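Local structure of DNA-entry nuclease (Competence-specific nuclease) (Streptococcus agalactiae ILRI112, 4QGO) at residues Gln12-Asn17 with Ala205-Gln210; Trp95-Thr100 with Gly105-Lys110; Pro176-Arg179 with Val185-Ala188. The protein is a nuclease of the beta-beta-alpha metal (His-Me finger) class that probably cleaves DNA without strict sequence specificity. The protein carries 1 engineered substitution. One frame throughout, in Å; residues are numbered along the deposited sequence. Where two conformers were deposited one is given.

Starting at the N terminus, helix 12-22 supplies the first half of interaction 1, whose second half, 205-210, follows 188 residues later at the end of strand 201-207. The long loop so closed encloses both other contacts. Interaction 2 (95-100 with 105-110) is a tight local turnback at the entry to strand 108-112; interaction 3 (176-179 with 185-188) comes afterwards, closing the connection between strands 170-177 and 188-195. The two nested contacts are in series and do not touch. Interactions 1 and 3 meet at the seven-stranded sheet through Asn208 and Phe187, with centres about 9 Å apart, whereas Gln210 reaches from interaction 1 to His106 and Ala107 of interaction 2.

Interaction 1. Residues Gln12-Asn17 with Ala205-Gln210; sequences QEFQNN and AIPNTQ
With chi1 at -175°, Phe14 swings CG to the far side from its backbone N, and its ring leaves helix 12-22 to meet Pro207 and Thr209. The contact is helix-on-sheet packing: the start of the helix faces the end of strand 201-207, part of the seven-stranded antiparallel sheet, and reaches it through Phe14 alone among residues 12-17. All three touching residues are buried, but the contact is small, 117 Å² summed over both sides, because a single aromatic side chain makes it from the helix.

The far end of the phenyl ring does the touching. Its CZ lies 3.5 Å from Pro207 CB, and CE2 is 3.8 Å from that same CB. Pro207 CG follows at 3.9 Å from Phe14 CZ, so the pyrrolidine meets the ring through two of its methylene carbons. The two side chains cross at about a right angle, and no hydrogen bond joins the segments: this is purely apolar contact.

Beyond Pro207 the strand ends in an inverse gamma turn centred on Asn208, in which Thr209 N makes a weak 3.0 Å hydrogen bond to Pro207 O. The turn brings Thr209 back towards the helix while the Asn208 side chain leads away, where OD1 accepts from Thr139 N and ND2 donates to Pro186 O and Thr137 O. Phe14 also packs edge-to-face with Phe187, so its ring meets an aromatic neighbour as well as the aliphatic Pro207. At the turn, Thr209 CG2 makes the last approach, 4.2 Å from Phe14 CE2.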
ATOM      1  N   GLN A  12     -20.243  -4.038  -4.793  0.54 16.10           N
ATOM      2  CA  GLN A  12     -20.381  -5.329  -4.138  0.54 17.38           C
ATOM      3  C   GLN A  12     -19.232  -6.242  -4.545  0.54 13.31           C
ATOM      4  O   GLN A  12     -18.657  -6.942  -3.710  0.54 14.40           O
ATOM      5  CB  GLN A  12     -21.717  -5.979  -4.513  0.54 15.05           C
ATOM      6  CG  GLN A  12     -21.963  -7.310  -3.831  0.54 20.41           C
ATOM      7  CD  GLN A  12     -22.076  -7.174  -2.328  0.54 25.51           C
ATOM      8  OE1 GLN A  12     -22.993  -6.529  -1.820  0.54 32.40           O
ATOM      9  NE2 GLN A  12     -21.136  -7.775  -1.606  0.54 22.07           N
ATOM     10  N   GLU A  13     -18.891  -6.214  -5.829  1.00 16.28           N
ATOM     11  CA  GLU A  13     -17.826  -7.052  -6.363  1.00 12.66           C
ATOM     12  C   GLU A  13     -16.484  -6.747  -5.693  1.00 13.28           C
ATOM     13  O   GLU A  13     -15.770  -7.667  -5.279  1.00 13.33           O
ATOM     14  CB  GLU A  13     -17.703  -6.905  -7.882  1.00 14.07           C
ATOM     15  CG  GLU A  13     -16.743  -7.913  -8.490  1.00 19.23           C
ATOM     16  CD  GLU A  13     -16.783  -7.922 -10.005  1.00 30.10           C
ATOM     17  OE1 GLU A  13     -17.735  -7.353 -10.581  1.00 51.74           O
ATOM     18  OE2 GLU A  13     -15.859  -8.493 -10.622  1.00 24.49           O
ATOM     19  N   PHE A  14     -16.156  -5.461  -5.573  1.00 12.77           N
ATOM     20  CA  PHE A  14     -14.935  -5.085  -4.870  1.00  9.54           C
ATOM     21  C   PHE A  14     -14.954  -5.633  -3.450  1.00 11.88           C
ATOM     22  O   PHE A  14     -13.961  -6.204  -2.979  1.00 11.29           O
ATOM     23  CB  PHE A  14     -14.749  -3.562  -4.833  1.00  8.32           C
ATOM     24  CG  PHE A  14     -13.444  -3.142  -4.216  1.00  9.34           C
ATOM     25  CD1 PHE A  14     -13.299  -3.091  -2.837  1.00 11.86           C
ATOM     26  CD2 PHE A  14     -12.358  -2.824  -5.018  1.00  9.88           C
ATOM     27  CE1 PHE A  14     -12.098  -2.744  -2.269  1.00  9.86           C
ATOM     28  CE2 PHE A  14     -11.155  -2.475  -4.446  1.00  8.46           C
ATOM     29  CZ  PHE A  14     -11.029  -2.431  -3.083  1.00  9.32           C
ATOM     30  N   GLN A  15     -16.078  -5.447  -2.765  1.00 11.56           N
ATOM     31  CA  GLN A  15     -16.189  -5.880  -1.378  1.00 12.34           C
ATOM     32  C   GLN A  15     -16.090  -7.397  -1.230  1.00 10.98           C
ATOM     33  O   GLN A  15     -15.520  -7.889  -0.262  1.00 11.78           O
ATOM     34  CB  GLN A  15     -17.476  -5.341  -0.736  1.00 14.16           C
ATOM     35  CG  GLN A  15     -17.455  -3.835  -0.561  1.00 12.75           C
ATOM     36  CD  GLN A  15     -18.734  -3.275   0.025  1.00 20.69           C
ATOM     37  OE1 GLN A  15     -19.178  -3.700   1.087  1.00 29.81           O
ATOM     38  NE2 GLN A  15     -19.339  -2.320  -0.674  1.00 21.42           N
ATOM     39  N   ASN A  16     -16.634  -8.134  -2.196  1.00 12.14           N
ATOM     40  CA  ASN A  16     -16.486  -9.590  -2.207  1.00 16.06           C
ATOM     41  C   ASN A  16     -15.014  -9.996  -2.337  1.00 14.11           C
ATOM     42  O   ASN A  16     -14.527 -10.884  -1.628  1.00 13.10           O
ATOM     43  CB  ASN A  16     -17.320 -10.210  -3.330  1.00 19.55           C
ATOM     44  CG  ASN A  16     -18.813 -10.138  -3.055  1.00 26.43           C
ATOM     45  OD1 ASN A  16     -19.238  -9.830  -1.941  1.00 34.44           O
ATOM     46  ND2 ASN A  16     -19.619 -10.436  -4.072  1.00 31.75           N
ATOM     47  N   ASN A  17     -14.297  -9.329  -3.237  1.00 12.19           N
ATOM     48  CA  ASN A  17     -12.872  -9.599  -3.395  1.00 10.82           C
ATOM     49  C   ASN A  17     -12.108  -9.279  -2.113  1.00  9.67           C
ATOM     50  O   ASN A  17     -11.234 -10.047  -1.696  1.00 11.26           O
ATOM     51  CB  ASN A  17     -12.303  -8.827  -4.584  1.00 10.86           C
ATOM     52  CG  ASN A  17     -12.742  -9.406  -5.913  1.00 16.21           C
ATOM     53  OD1 ASN A  17     -12.929 -10.616  -6.036  1.00 20.29           O
ATOM     54  ND2 ASN A  17     -12.912  -8.550  -6.913  1.00 11.88           N
ATOM     55  N   ALA A 205      -7.480  -1.151   4.118  1.00  6.14           N
ATOM     56  CA  ALA A 205      -7.243  -1.539   2.733  1.00  4.23           C
ATOM     57  C   ALA A 205      -7.477  -0.317   1.866  1.00  6.01           C
ATOM     58  O   ALA A 205      -8.544   0.281   1.915  1.00  5.74           O
ATOM     59  CB  ALA A 205      -8.173  -2.673   2.315  1.00  6.64           C
ATOM     60  N   ILE A 206      -6.461   0.068   1.093  1.00  4.26           N
ATOM     61  CA  ILE A 206      -6.548   1.209   0.189  1.00  5.55           C
ATOM     62  C   ILE A 206      -6.913   0.679  -1.189  1.00  6.47           C
ATOM     63  O   ILE A 206      -6.100   0.006  -1.823  1.00  5.85           O
ATOM     64  CB  ILE A 206      -5.187   1.918   0.048  1.00  4.68           C
ATOM     65  CG1 ILE A 206      -4.529   2.171   1.413  1.00  8.98           C
ATOM     66  CG2 ILE A 206      -5.345   3.202  -0.773  1.00  7.49           C
ATOM     67  CD1 ILE A 206      -5.279   3.097   2.295  1.00 10.44           C
ATOM     68  N   PRO A 207      -8.141   0.955  -1.659  1.00  5.79           N
ATOM     69  CA  PRO A 207      -8.507   0.400  -2.968  1.00  4.34           C
ATOM     70  C   PRO A 207      -7.567   0.903  -4.073  1.00  5.12           C
ATOM     71  O   PRO A 207      -7.226   2.096  -4.114  1.00  5.81           O
ATOM     72  CB  PRO A 207      -9.942   0.923  -3.184  1.00  6.37           C
ATOM     73  CG  PRO A 207     -10.463   1.145  -1.752  1.00  6.82           C
ATOM     74  CD  PRO A 207      -9.256   1.689  -1.030  1.00  7.03           C
ATOM     75  N   ASN A 208      -7.150  -0.007  -4.950  1.00  5.68           N
ATOM     76  CA  ASN A 208      -6.302   0.359  -6.078  1.00  5.03           C
ATOM     77  C   ASN A 208      -7.176   0.796  -7.235  1.00  4.88           C
ATOM     78  O   ASN A 208      -7.274   0.125  -8.276  1.00  6.46           O
ATOM     79  CB  ASN A 208      -5.399  -0.800  -6.482  1.00  5.77           C
ATOM     80  CG  ASN A 208      -4.191  -0.336  -7.261  1.00  5.69           C
ATOM     81  OD1 ASN A 208      -3.898   0.869  -7.312  1.00  5.89           O
ATOM     82  ND2 ASN A 208      -3.472  -1.284  -7.869  1.00  5.87           N
ATOM     83  N   THR A 209      -7.819   1.936  -7.020  1.00  5.70           N
ATOM     84  CA  THR A 209      -8.858   2.439  -7.907  1.00  6.31           C
ATOM     85  C   THR A 209      -8.683   3.932  -8.146  1.00  7.21           C
ATOM     86  O   THR A 209      -7.949   4.618  -7.425  1.00  7.14           O
ATOM     87  CB  THR A 209     -10.267   2.197  -7.304  1.00  6.85           C
ATOM     88  OG1 THR A 209     -10.368   2.857  -6.029  1.00  7.87           O
ATOM     89  CG2 THR A 209     -10.537   0.704  -7.124  1.00  6.88           C
ATOM     90  N   GLN A 210      -9.389   4.443  -9.153  1.00  7.60           N
ATOM     91  CA  GLN A 210      -9.379   5.867  -9.456  1.00  4.20           C
ATOM     92  C   GLN A 210     -10.768   6.171 -10.023  1.00  6.78           C
ATOM     93  O   GLN A 210     -11.304   5.377 -10.800  1.00  8.97           O
ATOM     94  CB  GLN A 210      -8.272   6.166 -10.476  1.00  6.41           C
ATOM     95  CG  GLN A 210      -7.973   7.657 -10.715  1.00  6.38           C
ATOM     96  CD  GLN A 210      -6.486   7.931 -10.942  1.00  5.82           C
ATOM     97  OE1 GLN A 210      -5.618   7.340 -10.290  1.00  6.93           O
ATOM     98  NE2 GLN A 210      -6.187   8.817 -11.876  1.00  7.13           N
TER

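Interaction 2. Residues Trp95-Thr100 with Gly105-Lys110; sequences WHQVAT and GHAVDK
Gln97 reaches from its loop to grip the backbone of Ala107 and Val108. Its chain is bent at chi2 (62°), which turns the amide towards the start of strand 108-112. There OE1 accepts three N-H groups: Val108 N at 3.0 Å, in the carbonyl plane and on a lone pair; Ala107 N, also at 3.0 Å but above that plane; and Val98 N from its own segment, again in plane. Gln97 NE2 completes the fit by donating to Val108 O at 2.9 Å, in a fairly straight bond (161° at the hydrogen).

Packing is closest beside this amide. Val108 CG2 stands over one face of Trp95, 3.6 Å from the centroid of the six-membered ring and only 9° off its normal, a clear CH-pi contact. The edge of the same indole abuts the next peptide, with CZ3 3.4 Å from Asp109 C. Deeper in, Val108 also touches Ile222 and Tyr213. Within 105-110, Asp109 OD1 accepts from His106 NE2 at 2.6 Å on its syn lone pair, while Gln144 NE2 bonds the other oxygen.

Towards the other end, Thr100 CG2 still packs 3.6 Å from Ala107 CA, and Thr100 OG1 is hydrogen-bonded to Asp102 OD1. Looser are Ala99 and Gly105, both exposed. Ala99 and His106 form a single beta bridge, Thr100 N donates to Gly105 O, and water 1 donates to both Thr100 O and Gly105 O.

The chemistry implies a fixed amide orientation: oxygen faces three donors and nitrogen faces a carbonyl, so the Gln97 side chain stands in for a peptide group at the start of strand 108-112, which, with strand 135-139, probably forms the beta hairpin of the beta-beta-alpha finger.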
ATOM      1  N   TRP A  95       1.904  -2.924 -15.800  1.00  7.43           N
ATOM      2  CA  TRP A  95       2.043  -1.494 -16.097  1.00  6.69           C
ATOM      3  C   TRP A  95       1.569  -1.144 -17.495  1.00  6.80           C
ATOM      4  O   TRP A  95       2.123  -1.621 -18.497  1.00  8.05           O
ATOM      5  CB  TRP A  95       3.492  -1.057 -15.949  1.00  7.46           C
ATOM      6  CG  TRP A  95       3.717   0.429 -16.125  1.00  7.41           C
ATOM      7  CD1 TRP A  95       4.020   1.091 -17.287  1.00 10.65           C
ATOM      8  CD2 TRP A  95       3.684   1.423 -15.093  1.00  7.77           C
ATOM      9  NE1 TRP A  95       4.162   2.441 -17.035  1.00 10.58           N
ATOM     10  CE2 TRP A  95       3.969   2.667 -15.695  1.00 10.15           C
ATOM     11  CE3 TRP A  95       3.441   1.381 -13.712  1.00  6.91           C
ATOM     12  CZ2 TRP A  95       4.020   3.856 -14.964  1.00  8.94           C
ATOM     13  CZ3 TRP A  95       3.493   2.565 -12.985  1.00  9.30           C
ATOM     14  CH2 TRP A  95       3.777   3.784 -13.612  1.00  9.39           C
ATOM     15  N   HIS A  96       0.549  -0.297 -17.556  1.00  6.48           N
ATOM     16  CA  HIS A  96       0.047   0.217 -18.828  1.00  6.70           C
ATOM     17  C   HIS A  96      -0.449   1.629 -18.621  1.00  7.04           C
ATOM     18  O   HIS A  96      -1.607   1.857 -18.286  1.00 12.28           O
ATOM     19  CB  HIS A  96      -1.071  -0.678 -19.365  1.00  7.76           C
ATOM     20  CG  HIS A  96      -0.600  -2.049 -19.732  1.00  8.91           C
ATOM     21  ND1 HIS A  96       0.174  -2.290 -20.847  1.00 10.82           N
ATOM     22  CD2 HIS A  96      -0.755  -3.242 -19.115  1.00  7.56           C
ATOM     23  CE1 HIS A  96       0.458  -3.579 -20.912  1.00 12.58           C
ATOM     24  NE2 HIS A  96      -0.091  -4.179 -19.870  1.00  9.39           N
ATOM     25  N   GLN A  97       0.454   2.580 -18.798  1.00  7.71           N
ATOM     26  CA  GLN A  97       0.134   3.971 -18.544  1.00  7.20           C
ATOM     27  C   GLN A  97      -0.899   4.517 -19.530  1.00 10.20           C
ATOM     28  O   GLN A  97      -0.912   4.148 -20.711  1.00 11.83           O
ATOM     29  CB  GLN A  97       1.408   4.806 -18.614  1.00  8.13           C
ATOM     30  CG  GLN A  97       1.249   6.255 -18.164  1.00  9.64           C
ATOM     31  CD  GLN A  97       0.828   6.369 -16.708  1.00  7.16           C
ATOM     32  OE1 GLN A  97      -0.352   6.246 -16.383  1.00  6.90           O
ATOM     33  NE2 GLN A  97       1.799   6.596 -15.827  1.00  8.26           N
ATOM     34  N   VAL A  98      -1.748   5.411 -19.026  0.63  7.73           N
ATOM     35  CA  VAL A  98      -2.798   6.075 -19.805  0.63  8.16           C
ATOM     36  C   VAL A  98      -2.870   7.533 -19.343  0.63 10.34           C
ATOM     37  O   VAL A  98      -2.781   7.796 -18.144  0.63  8.76           O
ATOM     38  CB  VAL A  98      -4.187   5.408 -19.552  0.63  7.43           C
ATOM     39  CG1 VAL A  98      -5.300   6.182 -20.247  0.63 13.80           C
ATOM     40  CG2 VAL A  98      -4.191   3.946 -19.988  0.63 15.01           C
ATOM     41  N   ALA A  99      -3.019   8.481 -20.274  1.00  9.67           N
ATOM     42  CA  ALA A  99      -3.306   9.859 -19.904  1.00  8.24           C
ATOM     43  C   ALA A  99      -4.791   9.922 -19.556  1.00  8.80           C
ATOM     44  O   ALA A  99      -5.628   9.525 -20.358  1.00 11.77           O
ATOM     45  CB  ALA A  99      -2.991  10.780 -21.083  1.00  6.65           C
ATOM     46  N   THR A 100      -5.119  10.401 -18.359  1.00  7.23           N
ATOM     47  CA  THR A 100      -6.501  10.394 -17.880  1.00  5.19           C
ATOM     48  C   THR A 100      -7.224  11.703 -18.196  1.00  6.99           C
ATOM     49  O   THR A 100      -6.618  12.658 -18.693  1.00  9.00           O
ATOM     50  CB  THR A 100      -6.542  10.224 -16.361  1.00  7.02           C
ATOM     51  OG1 THR A 100      -5.799  11.292 -15.766  1.00 11.45           O
ATOM     52  CG2 THR A 100      -5.919   8.893 -15.949  1.00 10.00           C
ATOM     53  N   GLY A 105      -3.771  13.626 -14.361  1.00  8.83           N
ATOM     54  CA  GLY A 105      -3.141  13.681 -15.667  1.00 10.66           C
ATOM     55  C   GLY A 105      -2.706  12.330 -16.201  1.00  9.57           C
ATOM     56  O   GLY A 105      -2.735  12.096 -17.403  1.00 10.89           O
ATOM     57  N   HIS A 106      -2.275  11.442 -15.306  1.00  9.28           N
ATOM     58  CA  HIS A 106      -1.862  10.097 -15.699  1.00 11.09           C
ATOM     59  C   HIS A 106      -2.547   9.099 -14.777  1.00  6.86           C
ATOM     60  O   HIS A 106      -3.020   9.465 -13.702  1.00  8.68           O
ATOM     61  CB  HIS A 106      -0.353   9.938 -15.616  1.00 10.54           C
ATOM     62  CG  HIS A 106       0.192  10.149 -14.242  1.00 10.18           C
ATOM     63  ND1 HIS A 106       0.531  11.393 -13.758  1.00 14.75           N
ATOM     64  CD2 HIS A 106       0.440   9.274 -13.237  1.00 11.14           C
ATOM     65  CE1 HIS A 106       0.970  11.275 -12.518  1.00 20.60           C
ATOM     66  NE2 HIS A 106       0.923   9.999 -12.178  1.00 14.84           N
ATOM     67  N   ALA A 107      -2.590   7.840 -15.195  1.00  7.09           N
ATOM     68  CA  ALA A 107      -3.396   6.836 -14.496  1.00  6.10           C
ATOM     69  C   ALA A 107      -2.665   6.143 -13.352  1.00  6.19           C
ATOM     70  O   ALA A 107      -3.256   5.931 -12.290  1.00  6.82           O
ATOM     71  CB  ALA A 107      -3.905   5.801 -15.470  1.00  8.14           C
ATOM     72  N   VAL A 108      -1.396   5.798 -13.560  1.00  4.94           N
ATOM     73  CA  VAL A 108      -0.677   4.951 -12.600  1.00  4.92           C
ATOM     74  C   VAL A 108       0.698   5.480 -12.207  1.00  8.55           C
ATOM     75  O   VAL A 108       1.332   6.215 -12.967  1.00  6.63           O
ATOM     76  CB  VAL A 108      -0.534   3.497 -13.098  1.00  6.33           C
ATOM     77  CG1 VAL A 108      -1.899   2.824 -13.183  1.00  6.86           C
ATOM     78  CG2 VAL A 108       0.198   3.437 -14.446  1.00  6.41           C
ATOM     79  N   ASP A 109       1.118   5.092 -11.001  1.00  5.81           N
ATOM     80  CA  ASP A 109       2.417   5.432 -10.432  1.00  6.35           C
ATOM     81  C   ASP A 109       3.105   4.139 -10.025  1.00  5.70           C
ATOM     82  O   ASP A 109       2.450   3.135  -9.751  1.00  5.37           O
ATOM     83  CB  ASP A 109       2.256   6.254  -9.145  1.00  8.24           C
ATOM     84  CG  ASP A 109       1.718   7.647  -9.382  1.00 10.53           C
ATOM     85  OD1 ASP A 109       1.829   8.161 -10.509  1.00 12.17           O
ATOM     86  OD2 ASP A 109       1.214   8.246  -8.408  1.00 12.08           O
ATOM     87  N   LYS A 110       4.430   4.169 -10.002  0.54  8.23           N
ATOM     88  CA  LYS A 110       5.185   3.109  -9.368  0.54  6.78           C
ATOM     89  C   LYS A 110       4.854   3.209  -7.893  0.54  7.76           C
ATOM     90  O   LYS A 110       5.220   4.176  -7.224  0.54  8.64           O
ATOM     91  CB  LYS A 110       6.679   3.297  -9.612  0.54  7.18           C
ATOM     92  CG  LYS A 110       7.082   3.035 -11.058  0.54 11.32           C
ATOM     93  CD  LYS A 110       8.518   3.472 -11.335  0.54 15.53           C
ATOM     94  CE  LYS A 110       8.825   3.419 -12.825  0.54 21.93           C
ATOM     95  NZ  LYS A 110      10.018   4.240 -13.187  0.54 17.61           N
TER
HETATM   96  O   HOH W   1      -4.182  13.624 -19.172  1.00 14.57           O

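Interaction 3. Residues Pro176-Arg179 with Val185-Ala188; sequences PLYR and VPFA
Leu177 O receives the backbone N-H of Phe187 and is flanked by that residue's ring. The Phe187 side chain can be followed outward. With chi1 at 70°, CG sits between the backbone N and the carbonyl carbon, which turns the ring toward the 176-179 segment. From CB the chain leads to CG, 3.9 Å from Leu177 O. CD2 comes nearest to that oxygen, at 3.2 Å, and also nears Arg179 N. CE2 lies 3.7 Å from Tyr178 C, which meets the ring at its edge, near its plane. CE2 is also 3.8 Å from Leu177 CB, and CZ, at the tip, 3.9 Å; that CB lies 4.2 Å from the ring centroid, off-centre, in a CH-pi contact. Beyond the contact the ring packs on Asn17 and Ala21 of helix 12-22.

Tyr178 and Pro186 lie side by side, pointing the same way, and Pro186 CB sits over one face of the phenol ring. The Tyr178 hydroxyl itself is held by Pro63 O, and Arg62 makes a cation-pi contact with the ring. Water 2 bridges Arg179 N and Val185 O, linking the segments where they part, and the Arg179 guanidinium turns to a salt bridge with Asp183.

Two backbone bonds set the register. Leu177 N donates to Ala188 O at 2.9 Å, almost straight at 172°, and Phe187 N donates to Leu177 O at 2.8 Å. Because Phe187 and Ala188 both face Leu177, the arrangement is a classic beta bulge, placed where strands 170-177 and 188-195 of the antiparallel sheet begin to pair.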
ATOM      1  N   PRO A 176       0.016  -6.358  -0.700  1.00  5.13           N
ATOM      2  CA  PRO A 176      -0.842  -6.225  -1.886  1.00  5.40           C
ATOM      3  C   PRO A 176      -1.894  -7.329  -1.882  1.00  6.86           C
ATOM      4  O   PRO A 176      -1.553  -8.503  -1.653  1.00  7.69           O
ATOM      5  CB  PRO A 176       0.130  -6.423  -3.055  1.00  7.07           C
ATOM      6  CG  PRO A 176       1.514  -6.181  -2.469  1.00  6.16           C
ATOM      7  CD  PRO A 176       1.415  -6.666  -1.047  1.00  5.73           C
ATOM      8  N   LEU A 177      -3.151  -6.958  -2.109  1.00  5.30           N
ATOM      9  CA  LEU A 177      -4.245  -7.937  -2.166  1.00  5.30           C
ATOM     10  C   LEU A 177      -4.596  -8.226  -3.624  1.00  6.00           C
ATOM     11  O   LEU A 177      -4.909  -7.299  -4.386  1.00  6.73           O
ATOM     12  CB  LEU A 177      -5.471  -7.431  -1.400  1.00  6.14           C
ATOM     13  CG  LEU A 177      -5.245  -7.031   0.058  1.00  7.04           C
ATOM     14  CD1 LEU A 177      -6.570  -6.627   0.694  1.00  8.57           C
ATOM     15  CD2 LEU A 177      -4.582  -8.163   0.832  1.00  7.34           C
ATOM     16  N   TYR A 178      -4.490  -9.497  -4.018  1.00  7.59           N
ATOM     17  CA  TYR A 178      -4.809  -9.944  -5.379  1.00  7.12           C
ATOM     18  C   TYR A 178      -6.110 -10.741  -5.363  1.00  9.67           C
ATOM     19  O   TYR A 178      -6.396 -11.445  -4.391  1.00  9.83           O
ATOM     20  CB  TYR A 178      -3.683 -10.807  -5.961  1.00  6.94           C
ATOM     21  CG  TYR A 178      -2.334 -10.103  -6.023  1.00  6.21           C
ATOM     22  CD1 TYR A 178      -2.004  -9.286  -7.093  1.00  7.17           C
ATOM     23  CD2 TYR A 178      -1.400 -10.254  -5.004  1.00  5.92           C
ATOM     24  CE1 TYR A 178      -0.783  -8.633  -7.149  1.00  6.72           C
ATOM     25  CE2 TYR A 178      -0.171  -9.618  -5.058  1.00  8.15           C
ATOM     26  CZ  TYR A 178       0.131  -8.805  -6.129  1.00  6.09           C
ATOM     27  OH  TYR A 178       1.341  -8.169  -6.179  1.00  6.78           O
ATOM     28  N   ARG A 179      -6.900 -10.637  -6.434  1.00  8.01           N
ATOM     29  CA  ARG A 179      -8.196 -11.323  -6.500  1.00 10.95           C
ATOM     30  C   ARG A 179      -8.028 -12.825  -6.589  1.00  9.00           C
ATOM     31  O   ARG A 179      -8.922 -13.585  -6.208  1.00 12.33           O
ATOM     32  CB  ARG A 179      -8.977 -10.906  -7.742  1.00  8.72           C
ATOM     33  CG  ARG A 179      -9.437  -9.458  -7.781  1.00 10.33           C
ATOM     34  CD  ARG A 179     -10.285  -9.210  -9.026  1.00 11.40           C
ATOM     35  NE  ARG A 179      -9.568  -9.580 -10.241  1.00 11.52           N
ATOM     36  CZ  ARG A 179     -10.132  -9.691 -11.438  1.00 15.26           C
ATOM     37  NH1 ARG A 179     -11.433  -9.464 -11.586  1.00 19.67           N
ATOM     38  NH2 ARG A 179      -9.400 -10.035 -12.487  1.00 15.45           N
ATOM     39  N   VAL A 185      -1.943  -7.179 -11.134  1.00  6.66           N
ATOM     40  CA  VAL A 185      -2.063  -5.943 -10.358  1.00  6.69           C
ATOM     41  C   VAL A 185      -2.954  -6.201  -9.148  1.00  7.39           C
ATOM     42  O   VAL A 185      -4.009  -6.816  -9.269  1.00  6.81           O
ATOM     43  CB  VAL A 185      -2.693  -4.817 -11.221  1.00  5.27           C
ATOM     44  CG1 VAL A 185      -2.823  -3.519 -10.427  1.00  7.88           C
ATOM     45  CG2 VAL A 185      -1.884  -4.600 -12.487  1.00  6.96           C
ATOM     46  N   PRO A 186      -2.540  -5.726  -7.961  1.00  6.09           N
ATOM     47  CA  PRO A 186      -3.383  -5.912  -6.779  1.00  5.17           C
ATOM     48  C   PRO A 186      -4.612  -5.010  -6.848  1.00  5.75           C
ATOM     49  O   PRO A 186      -4.521  -3.910  -7.387  1.00  7.17           O
ATOM     50  CB  PRO A 186      -2.465  -5.477  -5.629  1.00  6.76           C
ATOM     51  CG  PRO A 186      -1.549  -4.479  -6.239  1.00  6.58           C
ATOM     52  CD  PRO A 186      -1.307  -4.971  -7.659  1.00  5.58           C
ATOM     53  N   PHE A 187      -5.740  -5.458  -6.306  1.00  6.17           N
ATOM     54  CA  PHE A 187      -6.932  -4.614  -6.306  1.00  5.87           C
ATOM     55  C   PHE A 187      -6.975  -3.679  -5.099  1.00  6.97           C
ATOM     56  O   PHE A 187      -7.804  -2.765  -5.049  1.00  5.66           O
ATOM     57  CB  PHE A 187      -8.230  -5.449  -6.394  1.00  8.11           C
ATOM     58  CG  PHE A 187      -8.536  -6.235  -5.140  1.00  6.38           C
ATOM     59  CD1 PHE A 187      -9.302  -5.678  -4.118  1.00  5.84           C
ATOM     60  CD2 PHE A 187      -8.053  -7.531  -4.981  1.00  6.43           C
ATOM     61  CE1 PHE A 187      -9.571  -6.397  -2.948  1.00  6.70           C
ATOM     62  CE2 PHE A 187      -8.320  -8.255  -3.830  1.00  7.48           C
ATOM     63  CZ  PHE A 187      -9.088  -7.692  -2.814  1.00  7.75           C
ATOM     64  N   ALA A 188      -6.097  -3.915  -4.122  1.00  5.10           N
ATOM     65  CA  ALA A 188      -6.023  -3.057  -2.949  1.00  5.41           C
ATOM     66  C   ALA A 188      -4.688  -3.233  -2.276  1.00  4.81           C
ATOM     67  O   ALA A 188      -3.988  -4.216  -2.513  1.00  6.82           O
ATOM     68  CB  ALA A 188      -7.143  -3.395  -1.960  1.00  5.51           C
TER
HETATM   69  O   HOH W   2      -6.038  -8.452  -8.162  1.00  8.91           O